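Side-chain contact in putative hexulose 6 phosphate synthase (Salmonella typhimurium, PDB 3F4W), which is a putative synthase with a TIM-barrel fold, belonging to the orotidine 5'-phosphate decarboxylase and HUMPS family: residues G166-Q171 against D182-G187. Sequence-based numbering, arbitrary orientation.
Sequences GGISSQ and DVVIVG. With MLI (malonate ion), chain C.
Ile168 lies across the outward-facing valines of strand 183-186, meeting Val184 with the end of its side chain and Val186 with its branch, each at about a right angle. Its CG1 stands beside the backbone N (chi1 -63°), and the nearly extended second torsion carries CD1 of Ile168 to 4.2 Å from Val184 CG1. The branch carbon CG2 of Ile168 packs at 4.1 Å against CG2 of Val186. That valine also fits its forked end against the loop backbone: CG1 of Val186 rests 3.5 Å from the carbonyl O of Ile168, with CG2 only slightly farther off. Between the two valines, CD1 of Ile168 passes the carbonyl O of Ile185 at 4.1 Å, while that oxygen has a polar partner in a water, modelled so close that the exact length is doubtful. Two amides of the loop, Gly166 N and Ile168 N, and this strand carbonyl meet on the one water, whose fourth bond goes to O8 of the malonate ion. The malonate extends the bridge: Gly167 N gives O7 a bond of 3.0 Å, and Gly187 N makes a weak one to O8. Both glycines of the loop have positive phi, which suits residues without a side chain. Ile168 also touches Val173 and Tyr176 of helix 173-177, while helix 196-209 packs on Val184 and Val186 through Leu207 and Ile203. The fold is a TIM barrel; here the loop after strand 161-165 packs by Ile168 on the outer face of the last strand, and backbone NH groups after strands 161-165 and 183-186 help hold the malonate, probably from the crystallisation liquor, at the barrel's C-terminal mouth.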
loop_
_atom_site.group_PDB
_atom_site.type_symbol
_atom_site.label_atom_id
_atom_site.label_comp_id
_atom_site.label_asym_id
_atom_site.label_seq_id
_atom_site.Cartn_x
_atom_site.Cartn_y
_atom_site.Cartn_z
ATOM N N GLY A 166 -0.871 -8.805 -14.973
ATOM C CA GLY A 166 0.293 -9.619 -14.677
ATOM C C GLY A 166 1.206 -9.811 -15.869
ATOM O O GLY A 166 1.365 -10.925 -16.362
ATOM N N GLY A 167 1.798 -8.721 -16.340
ATOM C CA GLY A 167 2.760 -8.782 -17.425
ATOM C C GLY A 167 2.155 -9.135 -18.769
ATOM O O GLY A 167 2.842 -9.651 -19.648
ATOM N N ILE A 168 0.865 -8.860 -18.933
ATOM C CA ILE A 168 0.183 -9.135 -20.193
ATOM C C ILE A 168 0.728 -8.250 -21.313
ATOM O O ILE A 168 0.999 -7.065 -21.107
ATOM C CB ILE A 168 -1.341 -8.953 -20.047
ATOM C CG1 ILE A 168 -1.888 -9.975 -19.041
ATOM C CG2 ILE A 168 -2.042 -9.109 -21.396
ATOM C CD1 ILE A 168 -3.296 -9.688 -18.556
ATOM N N SER A 169 0.905 -8.839 -22.494
ATOM C CA SER A 169 1.428 -8.116 -23.651
ATOM C C SER A 169 0.649 -8.481 -24.911
ATOM O O SER A 169 -0.280 -9.284 -24.862
ATOM C CB SER A 169 2.912 -8.431 -23.856
ATOM O OG SER A 169 3.083 -9.739 -24.377
ATOM N N SER A 170 1.035 -7.900 -26.042
ATOM C CA SER A 170 0.378 -8.217 -27.305
ATOM C C SER A 170 0.552 -9.694 -27.640
ATOM O O SER A 170 -0.268 -10.280 -28.347
ATOM C CB SER A 170 0.941 -7.361 -28.438
ATOM O OG SER A 170 2.312 -7.643 -28.643
ATOM N N GLN A 171 1.625 -10.290 -27.127
ATOM C CA GLN A 171 1.929 -11.692 -27.399
ATOM C C GLN A 171 1.005 -12.657 -26.658
ATOM O O GLN A 171 0.790 -13.781 -27.110
ATOM C CB GLN A 171 3.391 -12.003 -27.070
ATOM C CG GLN A 171 4.375 -11.510 -28.118
ATOM C CD GLN A 171 4.271 -12.283 -29.422
ATOM O OE1 GLN A 171 4.730 -13.422 -29.521
ATOM N NE2 GLN A 171 3.669 -11.664 -30.431
ATOM N N ASP A 182 -13.566 -8.271 -17.832
ATOM C CA ASP A 182 -14.145 -6.972 -18.154
ATOM C C ASP A 182 -13.056 -5.932 -18.398
ATOM O O ASP A 182 -13.226 -5.011 -19.200
ATOM C CB ASP A 182 -15.093 -6.524 -17.044
ATOM C CG ASP A 182 -16.240 -7.485 -16.849
ATOM O OD1 ASP A 182 -17.178 -7.465 -17.673
ATOM O OD2 ASP A 182 -16.208 -8.267 -15.872
ATOM N N VAL A 183 -11.930 -6.088 -17.713
ATOM C CA VAL A 183 -10.811 -5.170 -17.883
ATOM C C VAL A 183 -9.503 -5.935 -18.001
ATOM O O VAL A 183 -9.218 -6.830 -17.203
ATOM C CB VAL A 183 -10.710 -4.163 -16.712
ATOM C CG1 VAL A 183 -9.481 -3.261 -16.876
ATOM C CG2 VAL A 183 -11.981 -3.328 -16.614
ATOM N N VAL A 184 -8.721 -5.590 -19.014
ATOM C CA VAL A 184 -7.379 -6.124 -19.161
ATOM C C VAL A 184 -6.386 -5.016 -18.821
ATOM O O VAL A 184 -6.436 -3.925 -19.395
ATOM C CB VAL A 184 -7.136 -6.646 -20.585
ATOM C CG1 VAL A 184 -5.683 -7.046 -20.762
ATOM C CG2 VAL A 184 -8.059 -7.823 -20.875
ATOM N N ILE A 185 -5.502 -5.293 -17.866
ATOM C CA ILE A 185 -4.529 -4.314 -17.393
ATOM C C ILE A 185 -3.150 -4.601 -17.983
ATOM O O ILE A 185 -2.661 -5.728 -17.921
ATOM C CB ILE A 185 -4.439 -4.318 -15.844
ATOM C CG1 ILE A 185 -5.800 -3.984 -15.225
ATOM C CG2 ILE A 185 -3.381 -3.340 -15.367
ATOM C CD1 ILE A 185 -5.967 -4.456 -13.787
ATOM N N VAL A 186 -2.533 -3.579 -18.565
ATOM C CA VAL A 186 -1.213 -3.716 -19.164
ATOM C C VAL A 186 -0.339 -2.561 -18.707
ATOM O O VAL A 186 -0.803 -1.426 -18.594
ATOM C CB VAL A 186 -1.288 -3.737 -20.709
ATOM C CG1 VAL A 186 0.106 -3.671 -21.317
ATOM C CG2 VAL A 186 -2.014 -4.986 -21.185
ATOM N N GLY A 187 0.925 -2.854 -18.426
ATOM C CA GLY A 187 1.852 -1.831 -17.990
ATOM C C GLY A 187 3.131 -1.889 -18.795
ATOM O O GLY A 187 3.251 -1.236 -19.832
HETATM C C1 MLI C . 1.003 -4.473 -14.903
HETATM C C2 MLI C . 1.101 -5.532 -13.840
HETATM C C3 MLI C . 2.110 -4.735 -15.894
HETATM O O6 MLI C . 1.269 -5.228 -12.670
HETATM O O7 MLI C . 1.271 -6.686 -14.192
HETATM O O8 MLI C . 1.853 -5.363 -16.914
HETATM O O9 MLI C . 3.151 -4.096 -15.821
HETATM O O HOH W 1 -0.618 -6.999 -17.237
#